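Local coordinates for ganglioside-induced differentiation-associated protein 2 (Homo sapiens, PDB 4UML) that is of uncertain function but carries, in the portion described here, a macro domain, a fold that in many relatives binds ADP-ribose, at residues Phe47-Val57 with Arg188-Gly198; Asp63-Asn74 with Val86-Ala94. One frame throughout, in Å; residues are numbered along the deposited sequence.

Contact 1 (Phe47-Val57 with Arg188-Gly198)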
loop_
_atom_site.group_PDB
_atom_site.type_symbol
_atom_site.label_atom_id
_atom_site.label_comp_id
_atom_site.label_asym_id
_atom_site.label_seq_id
_atom_site.Cartn_x
_atom_site.Cartn_y
_atom_site.Cartn_z
ATOM N N PHE A 47 8.305 -4.505 -19.431
ATOM C CA PHE A 47 6.860 -4.545 -19.360
ATOM C C PHE A 47 6.239 -3.905 -20.598
ATOM O O PHE A 47 6.713 -2.897 -21.085
ATOM C CB PHE A 47 6.376 -3.864 -18.066
ATOM C CG PHE A 47 6.706 -4.653 -16.836
ATOM C CD1 PHE A 47 5.846 -5.654 -16.396
ATOM C CD2 PHE A 47 7.900 -4.457 -16.181
ATOM C CE1 PHE A 47 6.158 -6.414 -15.284
ATOM C CE2 PHE A 47 8.235 -5.228 -15.073
ATOM C CZ PHE A 47 7.358 -6.208 -14.627
ATOM N N LEU A 48 5.184 -4.527 -21.098
ATOM C CA LEU A 48 4.442 -4.010 -22.236
ATOM C C LEU A 48 3.389 -2.984 -21.778
ATOM O O LEU A 48 2.753 -3.130 -20.718
ATOM C CB LEU A 48 3.758 -5.171 -22.991
ATOM C CG LEU A 48 4.617 -6.412 -23.332
ATOM C CD1 LEU A 48 3.765 -7.520 -23.954
ATOM C CD2 LEU A 48 5.819 -6.052 -24.223
ATOM N N TYR A 49 3.229 -1.934 -22.575
ATOM C CA TYR A 49 2.077 -1.047 -22.476
ATOM C C TYR A 49 0.803 -1.848 -22.203
ATOM O O TYR A 49 0.513 -2.821 -22.899
ATOM C CB TYR A 49 1.883 -0.285 -23.788
ATOM C CG TYR A 49 0.626 0.537 -23.796
ATOM C CD1 TYR A 49 0.571 1.716 -23.084
ATOM C CD2 TYR A 49 -0.515 0.126 -24.500
ATOM C CE1 TYR A 49 -0.576 2.488 -23.070
ATOM C CE2 TYR A 49 -1.673 0.893 -24.487
ATOM C CZ TYR A 49 -1.690 2.081 -23.765
ATOM O OH TYR A 49 -2.785 2.901 -23.689
ATOM N N ASN A 50 0.047 -1.450 -21.186
ATOM C CA ASN A 50 -1.235 -2.107 -20.908
ATOM C C ASN A 50 -2.199 -1.062 -20.356
ATOM O O ASN A 50 -2.138 -0.702 -19.177
ATOM C CB ASN A 50 -1.027 -3.278 -19.953
ATOM C CG ASN A 50 -2.319 -3.966 -19.574
ATOM O OD1 ASN A 50 -3.393 -3.372 -19.608
ATOM N ND2 ASN A 50 -2.213 -5.209 -19.168
ATOM N N LYS A 51 -3.057 -0.556 -21.243
ATOM C CA LYS A 51 -3.929 0.593 -20.959
ATOM C C LYS A 51 -4.831 0.348 -19.758
ATOM O O LYS A 51 -5.076 1.234 -18.938
ATOM C CB LYS A 51 -4.813 0.888 -22.185
ATOM C CG LYS A 51 -5.878 1.944 -21.934
ATOM C CD LYS A 51 -6.407 2.560 -23.217
ATOM C CE LYS A 51 -6.943 3.952 -22.925
ATOM N NZ LYS A 51 -7.553 4.579 -24.129
ATOM N N ASP A 52 -5.351 -0.862 -19.720
ATOM C CA ASP A 52 -6.298 -1.290 -18.720
ATOM C C ASP A 52 -5.657 -1.259 -17.312
ATOM O O ASP A 52 -6.238 -0.736 -16.368
ATOM C CB ASP A 52 -6.771 -2.698 -19.092
ATOM C CG ASP A 52 -7.674 -3.308 -18.056
ATOM O OD1 ASP A 52 -8.864 -2.934 -18.003
ATOM O OD2 ASP A 52 -7.191 -4.176 -17.298
ATOM N N VAL A 53 -4.452 -1.804 -17.194
ATOM C CA VAL A 53 -3.699 -1.809 -15.928
ATOM C C VAL A 53 -3.318 -0.384 -15.504
ATOM O O VAL A 53 -3.452 -0.015 -14.326
ATOM C CB VAL A 53 -2.469 -2.735 -16.050
ATOM C CG1 VAL A 53 -1.514 -2.571 -14.888
ATOM C CG2 VAL A 53 -2.933 -4.178 -16.143
ATOM N N ASN A 54 -2.893 0.438 -16.462
ATOM C CA ASN A 54 -2.509 1.806 -16.169
ATOM C C ASN A 54 -3.613 2.658 -15.615
ATOM O O ASN A 54 -3.333 3.632 -14.910
ATOM C CB ASN A 54 -2.009 2.521 -17.419
ATOM C CG ASN A 54 -0.628 2.070 -17.848
ATOM O OD1 ASN A 54 -0.054 1.098 -17.317
ATOM N ND2 ASN A 54 -0.079 2.779 -18.819
ATOM N N GLY A 55 -4.848 2.358 -16.033
ATOM C CA GLY A 55 -6.021 3.093 -15.596
ATOM C C GLY A 55 -6.398 2.813 -14.141
ATOM O O GLY A 55 -7.120 3.593 -13.536
ATOM N N LYS A 56 -5.869 1.725 -13.592
ATOM C CA LYS A 56 -6.107 1.334 -12.199
ATOM C C LYS A 56 -5.103 1.884 -11.201
ATOM O O LYS A 56 -5.343 1.857 -10.002
ATOM C CB LYS A 56 -6.112 -0.168 -12.117
ATOM C CG LYS A 56 -7.175 -0.747 -13.028
ATOM C CD LYS A 56 -7.140 -2.255 -13.050
ATOM C CE LYS A 56 -8.328 -2.773 -13.851
ATOM N NZ LYS A 56 -8.626 -4.178 -13.497
ATOM N N VAL A 57 -3.983 2.395 -11.682
ATOM C CA VAL A 57 -2.931 2.868 -10.814
ATOM C C VAL A 57 -3.057 4.362 -10.606
ATOM O O VAL A 57 -3.273 5.113 -11.569
ATOM C CB VAL A 57 -1.554 2.586 -11.434
ATOM C CG1 VAL A 57 -0.458 3.286 -10.645
ATOM C CG2 VAL A 57 -1.324 1.101 -11.466
ATOM N N ARG A 188 6.646 -3.476 -8.945
ATOM C CA ARG A 188 6.703 -4.737 -9.696
ATOM C C ARG A 188 5.617 -5.706 -9.230
ATOM O O ARG A 188 4.883 -6.320 -10.029
ATOM C CB ARG A 188 8.096 -5.352 -9.532
ATOM C CG ARG A 188 8.338 -6.613 -10.345
ATOM C CD ARG A 188 9.791 -7.051 -10.174
ATOM N NE ARG A 188 9.983 -7.542 -8.809
ATOM C CZ ARG A 188 11.076 -7.387 -8.074
ATOM N NH1 ARG A 188 12.143 -6.768 -8.554
ATOM N NH2 ARG A 188 11.100 -7.884 -6.847
ATOM N N THR A 189 5.455 -5.808 -7.920
ATOM C CA THR A 189 4.466 -6.725 -7.354
ATOM C C THR A 189 3.047 -6.326 -7.722
ATOM O O THR A 189 2.179 -7.173 -8.078
ATOM C CB THR A 189 4.622 -6.775 -5.809
ATOM O OG1 THR A 189 5.985 -7.078 -5.490
ATOM C CG2 THR A 189 3.690 -7.766 -5.191
ATOM N N VAL A 190 2.756 -5.036 -7.643
ATOM C CA VAL A 190 1.419 -4.589 -7.995
ATOM C C VAL A 190 1.185 -4.753 -9.510
ATOM O O VAL A 190 0.091 -5.108 -9.929
ATOM C CB VAL A 190 1.172 -3.116 -7.563
ATOM C CG1 VAL A 190 -0.088 -2.553 -8.166
ATOM C CG2 VAL A 190 1.110 -3.003 -6.047
ATOM N N ARG A 191 2.196 -4.436 -10.309
ATOM C CA ARG A 191 2.076 -4.618 -11.776
ATOM C C ARG A 191 1.660 -6.056 -12.095
ATOM O O ARG A 191 0.634 -6.280 -12.734
ATOM C CB ARG A 191 3.359 -4.213 -12.496
ATOM C CG ARG A 191 3.431 -4.660 -13.952
ATOM C CD ARG A 191 2.373 -3.962 -14.782
ATOM N NE ARG A 191 2.159 -4.564 -16.110
ATOM C CZ ARG A 191 2.180 -3.912 -17.281
ATOM N NH1 ARG A 191 2.474 -2.613 -17.384
ATOM N NH2 ARG A 191 1.919 -4.596 -18.386
ATOM N N ARG A 192 2.421 -7.010 -11.582
ATOM C CA ARG A 192 2.236 -8.406 -11.907
ATOM C C ARG A 192 0.925 -8.922 -11.404
ATOM O O ARG A 192 0.258 -9.736 -12.072
ATOM C CB ARG A 192 3.388 -9.241 -11.367
ATOM C CG ARG A 192 4.687 -8.927 -12.078
ATOM C CD ARG A 192 5.856 -9.688 -11.497
ATOM N NE ARG A 192 7.060 -9.504 -12.322
ATOM C CZ ARG A 192 8.311 -9.756 -11.927
ATOM N NH1 ARG A 192 8.561 -10.208 -10.699
ATOM N NH2 ARG A 192 9.327 -9.546 -12.763
ATOM N N PHE A 193 0.522 -8.447 -10.238
ATOM C CA PHE A 193 -0.778 -8.828 -9.707
ATOM C C PHE A 193 -1.903 -8.235 -10.534
ATOM O O PHE A 193 -2.938 -8.885 -10.731
ATOM C CB PHE A 193 -0.929 -8.358 -8.254
ATOM C CG PHE A 193 -2.303 -8.546 -7.697
ATOM C CD1 PHE A 193 -3.264 -7.561 -7.855
ATOM C CD2 PHE A 193 -2.623 -9.695 -6.978
ATOM C CE1 PHE A 193 -4.534 -7.716 -7.322
ATOM C CE2 PHE A 193 -3.896 -9.859 -6.436
ATOM C CZ PHE A 193 -4.856 -8.869 -6.620
ATOM N N LEU A 194 -1.760 -6.993 -10.975
ATOM C CA LEU A 194 -2.844 -6.398 -11.715
ATOM C C LEU A 194 -2.988 -7.041 -13.111
ATOM O O LEU A 194 -4.091 -7.110 -13.646
ATOM C CB LEU A 194 -2.666 -4.896 -11.847
ATOM C CG LEU A 194 -2.998 -4.032 -10.627
ATOM C CD1 LEU A 194 -2.607 -2.592 -10.886
ATOM C CD2 LEU A 194 -4.475 -4.102 -10.302
ATOM N N GLU A 195 -1.872 -7.481 -13.684
ATOM C CA GLU A 195 -1.878 -8.148 -14.979
ATOM C C GLU A 195 -2.769 -9.380 -14.935
ATOM O O GLU A 195 -3.578 -9.571 -15.820
ATOM C CB GLU A 195 -0.463 -8.559 -15.394
ATOM C CG GLU A 195 0.300 -7.500 -16.144
ATOM C CD GLU A 195 1.748 -7.890 -16.388
ATOM O OE1 GLU A 195 2.193 -8.997 -15.990
ATOM O OE2 GLU A 195 2.463 -7.067 -16.972
ATOM N N ILE A 196 -2.619 -10.197 -13.896
ATOM C CA ILE A 196 -3.398 -11.422 -13.752
ATOM C C ILE A 196 -4.766 -11.210 -13.099
ATOM O O ILE A 196 -5.774 -11.696 -13.620
ATOM C CB ILE A 196 -2.628 -12.485 -12.951
ATOM C CG1 ILE A 196 -1.474 -13.052 -13.787
ATOM C CG2 ILE A 196 -3.560 -13.614 -12.530
ATOM C CD1 ILE A 196 -0.278 -12.135 -13.962
ATOM N N HIS A 197 -4.809 -10.499 -11.967
ATOM C CA HIS A 197 -6.030 -10.404 -11.144
ATOM C C HIS A 197 -6.733 -9.048 -11.181
ATOM O O HIS A 197 -7.552 -8.733 -10.313
ATOM C CB HIS A 197 -5.712 -10.721 -9.688
ATOM C CG HIS A 197 -4.983 -12.007 -9.492
ATOM N ND1 HIS A 197 -5.629 -13.220 -9.401
ATOM C CD2 HIS A 197 -3.663 -12.272 -9.353
ATOM C CE1 HIS A 197 -4.737 -14.180 -9.231
ATOM N NE2 HIS A 197 -3.536 -13.631 -9.199
ATOM N N GLY A 198 -6.433 -8.254 -12.192
ATOM C CA GLY A 198 -6.919 -6.891 -12.242
ATOM C C GLY A 198 -8.420 -6.706 -12.352
ATOM O O GLY A 198 -8.955 -5.739 -11.807
HETATM O O HOH W 1 1.457 -0.346 -18.948
#
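V53 and L194 mark where the two backbones come closest, with 6.3 Å between V53 CA and L194 CA as the short helix 51-54 lies beside the last turns of helix 179-197. R191 shows how one arginine can knit a loop to a helix. Its CG is anti to the backbone N (chi1 167°) and the chain bends at chi2, bringing the guanidinium between F47 CD1 over one face and V53 CG1 over the other. At its edge R191 NH2 donates to L48 O (2.9 Å), in the carbonyl plane. R191 NE holds E195 OE2 in a salt bridge (2.7 Å) one turn along, fixing the group's rotation, while E195 OE2 also lies at the edge of the F47 ring, in its plane. A water accepts from N50 N and, weakly, from R191 NH1 and donates to N54 OD1; Y223 O and P225 O take R191 NH1 and N54 ND2. N50 OD1 caps the short helix by accepting from V53 N (3.1 Å). Alongside, V53 CG1 meets L194 CB and V57 CG2 meets L194 CD1, both at 4.0 Å. The contact thus seats an N-capped turn, leading into edge strand 57-61, against a helix flanking the sheet in the macro domain's alpha/beta/alpha fold.

Contact 2 (Asp63-Asn74 with Val86-Ala94)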
loop_
_atom_site.group_PDB
_atom_site.type_symbol
_atom_site.label_atom_id
_atom_site.label_comp_id
_atom_site.label_asym_id
_atom_site.label_seq_id
_atom_site.Cartn_x
_atom_site.Cartn_y
_atom_site.Cartn_z
ATOM N N ASP A 63 -2.024 11.855 2.841
ATOM C CA ASP A 63 -2.109 10.967 3.999
ATOM C C ASP A 63 -3.078 9.828 3.670
ATOM O O ASP A 63 -4.252 10.069 3.453
ATOM C CB ASP A 63 -2.616 11.765 5.201
ATOM C CG ASP A 63 -2.561 10.998 6.510
ATOM O OD1 ASP A 63 -2.520 9.733 6.524
ATOM O OD2 ASP A 63 -2.555 11.687 7.569
ATOM N N VAL A 64 -2.564 8.601 3.620
ATOM C CA VAL A 64 -3.363 7.436 3.266
ATOM C C VAL A 64 -4.651 7.319 4.107
ATOM O O VAL A 64 -5.667 6.844 3.611
ATOM C CB VAL A 64 -2.524 6.148 3.357
ATOM C CG1 VAL A 64 -2.340 5.719 4.806
ATOM C CG2 VAL A 64 -3.181 5.033 2.560
ATOM N N ALA A 65 -4.611 7.762 5.360
ATOM C CA ALA A 65 -5.740 7.665 6.243
ATOM C C ALA A 65 -6.982 8.426 5.780
ATOM O O ALA A 65 -8.077 8.150 6.252
ATOM C CB ALA A 65 -5.351 8.088 7.652
ATOM N N LEU A 66 -6.808 9.341 4.836
ATOM C CA LEU A 66 -7.922 10.146 4.336
ATOM C C LEU A 66 -8.675 9.474 3.215
ATOM O O LEU A 66 -9.732 9.948 2.823
ATOM C CB LEU A 66 -7.395 11.469 3.822
ATOM C CG LEU A 66 -6.731 12.338 4.912
ATOM C CD1 LEU A 66 -6.119 13.577 4.291
ATOM C CD2 LEU A 66 -7.758 12.699 5.950
ATOM N N LEU A 67 -8.146 8.383 2.687
ATOM C CA LEU A 67 -8.699 7.835 1.458
ATOM C C LEU A 67 -9.926 6.971 1.702
ATOM O O LEU A 67 -9.960 6.191 2.638
ATOM C CB LEU A 67 -7.626 7.031 0.716
ATOM C CG LEU A 67 -6.453 7.803 0.119
ATOM C CD1 LEU A 67 -5.384 6.811 -0.327
ATOM C CD2 LEU A 67 -6.911 8.684 -1.035
ATOM N N ASN A 68 -10.937 7.096 0.844
ATOM C CA ASN A 68 -12.111 6.224 0.907
ATOM C C ASN A 68 -11.971 4.951 0.050
ATOM O O ASN A 68 -12.950 4.435 -0.443
ATOM C CB ASN A 68 -13.381 7.004 0.525
ATOM C CG ASN A 68 -13.405 7.376 -0.941
ATOM O OD1 ASN A 68 -12.354 7.415 -1.591
ATOM N ND2 ASN A 68 -14.601 7.625 -1.486
ATOM N N CYS A 69 -10.765 4.424 -0.102
ATOM C CA CYS A 69 -10.581 3.108 -0.682
ATOM C C CYS A 69 -11.279 2.057 0.178
ATOM O O CYS A 69 -11.521 2.286 1.380
ATOM C CB CYS A 69 -9.082 2.804 -0.793
ATOM S SG CYS A 69 -8.184 3.913 -1.910
ATOM N N THR A 70 -11.550 0.886 -0.397
ATOM C CA THR A 70 -12.183 -0.211 0.340
ATOM C C THR A 70 -11.338 -0.541 1.577
ATOM O O THR A 70 -11.888 -0.718 2.686
ATOM C CB THR A 70 -12.365 -1.472 -0.532
ATOM O OG1 THR A 70 -12.920 -1.074 -1.800
ATOM C CG2 THR A 70 -13.296 -2.506 0.174
ATOM N N ALA A 71 -10.022 -0.636 1.368
ATOM C CA ALA A 71 -9.042 -0.800 2.423
ATOM C C ALA A 71 -7.870 0.164 2.249
ATOM O O ALA A 71 -7.430 0.465 1.126
ATOM C CB ALA A 71 -8.518 -2.228 2.448
ATOM N N ILE A 72 -7.384 0.661 3.368
ATOM C CA ILE A 72 -6.097 1.324 3.427
ATOM C C ILE A 72 -5.149 0.439 4.224
ATOM O O ILE A 72 -5.573 -0.427 5.016
ATOM C CB ILE A 72 -6.155 2.768 3.969
ATOM C CG1 ILE A 72 -6.660 2.801 5.419
ATOM C CG2 ILE A 72 -6.989 3.655 3.077
ATOM C CD1 ILE A 72 -5.958 3.856 6.199
ATOM N N VAL A 73 -3.868 0.640 3.972
ATOM C CA VAL A 73 -2.821 -0.181 4.523
ATOM C C VAL A 73 -2.024 0.563 5.615
ATOM O O VAL A 73 -1.579 1.678 5.425
ATOM C CB VAL A 73 -1.863 -0.626 3.422
ATOM C CG1 VAL A 73 -0.729 -1.463 4.010
ATOM C CG2 VAL A 73 -2.588 -1.396 2.322
ATOM N N ASN A 74 -1.915 -0.082 6.763
ATOM C CA ASN A 74 -1.141 0.364 7.889
ATOM C C ASN A 74 0.121 -0.486 7.909
ATOM O O ASN A 74 0.098 -1.670 7.554
ATOM C CB ASN A 74 -1.924 0.189 9.183
ATOM C CG ASN A 74 -1.119 0.650 10.414
ATOM O OD1 ASN A 74 -0.408 1.622 10.347
ATOM N ND2 ASN A 74 -1.195 -0.098 11.497
ATOM N N VAL A 86 2.607 6.932 9.476
ATOM C CA VAL A 86 1.453 6.305 8.853
ATOM C C VAL A 86 0.477 5.858 9.922
ATOM O O VAL A 86 -0.693 6.298 9.934
ATOM C CB VAL A 86 1.884 5.136 7.924
ATOM C CG1 VAL A 86 0.686 4.277 7.550
ATOM C CG2 VAL A 86 2.552 5.698 6.692
ATOM N N SER A 87 0.970 5.036 10.860
ATOM C CA SER A 87 0.171 4.506 11.944
ATOM C C SER A 87 -0.414 5.583 12.841
ATOM O O SER A 87 -1.499 5.403 13.393
ATOM C CB SER A 87 0.996 3.576 12.830
ATOM O OG SER A 87 1.338 2.390 12.136
ATOM N N GLU A 88 0.329 6.658 13.035
ATOM C CA GLU A 88 -0.162 7.752 13.873
ATOM C C GLU A 88 -1.468 8.332 13.304
ATOM O O GLU A 88 -2.437 8.511 14.033
ATOM C CB GLU A 88 0.887 8.853 14.002
ATOM C CG GLU A 88 2.027 8.512 14.947
ATOM C CD GLU A 88 3.034 9.651 15.059
ATOM O OE1 GLU A 88 2.663 10.698 15.648
ATOM O OE2 GLU A 88 4.186 9.502 14.559
ATOM N N SER A 89 -1.495 8.625 12.006
ATOM C CA SER A 89 -2.740 9.144 11.383
ATOM C C SER A 89 -3.848 8.140 11.405
ATOM O O SER A 89 -4.979 8.469 11.752
ATOM C CB SER A 89 -2.518 9.516 9.937
ATOM O OG SER A 89 -1.408 10.353 9.873
ATOM N N ILE A 90 -3.527 6.924 10.962
ATOM C CA ILE A 90 -4.512 5.898 10.877
ATOM C C ILE A 90 -5.151 5.678 12.261
ATOM O O ILE A 90 -6.371 5.637 12.368
ATOM C CB ILE A 90 -3.917 4.585 10.326
ATOM C CG1 ILE A 90 -3.516 4.725 8.838
ATOM C CG2 ILE A 90 -4.885 3.471 10.540
ATOM C CD1 ILE A 90 -2.971 3.439 8.191
ATOM N N PHE A 91 -4.360 5.513 13.323
ATOM C CA PHE A 91 -4.974 5.233 14.653
ATOM C C PHE A 91 -5.822 6.407 15.169
ATOM O O PHE A 91 -6.907 6.236 15.740
ATOM C CB PHE A 91 -3.903 4.908 15.713
ATOM C CG PHE A 91 -3.248 3.569 15.549
ATOM C CD1 PHE A 91 -3.753 2.601 14.696
ATOM C CD2 PHE A 91 -2.133 3.265 16.289
ATOM C CE1 PHE A 91 -3.139 1.365 14.580
ATOM C CE2 PHE A 91 -1.514 2.032 16.178
ATOM C CZ PHE A 91 -2.021 1.078 15.332
ATOM N N MET A 92 -5.334 7.605 14.947
ATOM C CA MET A 92 -6.062 8.755 15.362
ATOM C C MET A 92 -7.414 8.818 14.643
ATOM O O MET A 92 -8.453 9.055 15.269
ATOM C CB MET A 92 -5.247 9.990 15.039
ATOM C CG MET A 92 -6.064 11.249 15.199
ATOM S SD MET A 92 -5.011 12.692 15.132
ATOM C CE MET A 92 -4.228 12.572 16.742
ATOM N N LEU A 93 -7.418 8.599 13.327
ATOM C CA LEU A 93 -8.667 8.771 12.561
ATOM C C LEU A 93 -9.613 7.610 12.691
ATOM O O LEU A 93 -10.837 7.804 12.636
ATOM C CB LEU A 93 -8.363 9.098 11.136
ATOM C CG LEU A 93 -7.707 10.465 11.016
ATOM C CD1 LEU A 93 -7.373 10.722 9.559
ATOM C CD2 LEU A 93 -8.625 11.553 11.581
ATOM N N ALA A 94 -9.092 6.409 12.908
ATOM C CA ALA A 94 -9.969 5.294 13.165
ATOM C C ALA A 94 -10.692 5.414 14.520
ATOM O O ALA A 94 -11.849 5.009 14.638
ATOM C CB ALA A 94 -9.218 3.977 13.071
#
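N74 and S87 are joined by a short hydrogen bond: S87 OG donates to N74 OD1 (2.6 Å), in the carbonyl plane and on a lone pair. With CG anti to the backbone N (chi1 180°), N74 reaches out from its strand to the helix, and its other amide atom, ND2, is bonded to H128 ND1, so both ends of the amide are held. Beside it I90 CD1 fills the middle, meeting I72 CD1 tip to tip at 3.6 Å and lying against N74 CB; V73 O, also close to this methyl, is buried here without a polar partner. A65 CB fits over S89 CB and against L93 CD1 (3.8 Å). At the far end D63 OD2 stands 2.9 Å from S89 OG, whose proton may go there or to P85 O. The other carboxylate oxygen, D63 OD1, takes A65 N from above the carboxylate plane, an Asx turn that sets the 3-10 segment 64-66 against the helix. An alanine in place of D63 would remove both acceptors and would probably leave A65 N without its mate and the turn freer to shift away from S89. The N-to-C directions of strand 71-74 and helix 86-94 make an angle of 131°, their axes 8.9 Å apart, the helix-on-sheet layering of a macro domain; in relatives the equivalent loop and strand end probably border the ADP-ribose cleft.

Both contacts belong to the single macro domain, yet they lie on opposite sides of the chain's centre, with their own centres about 24 Å apart and nearest atoms about 9 Å apart. Along the chain the order is 47-57, 63-74, 86-94 and 188-198, so contact 2 forms between near neighbours in sequence while contact 1 joins regions separated by 130 residues. Strand 57-61, at one edge of the sheet, connects the two: it begins at the end of 47-57 and leads on to 63-74. Strand 71-75 lies further in, beyond strands 203-208 and 164-167. Contact 2 thus packs a helix on an inner strand, while contact 1 fastens the approach to the edge strand to a helix from late in the chain.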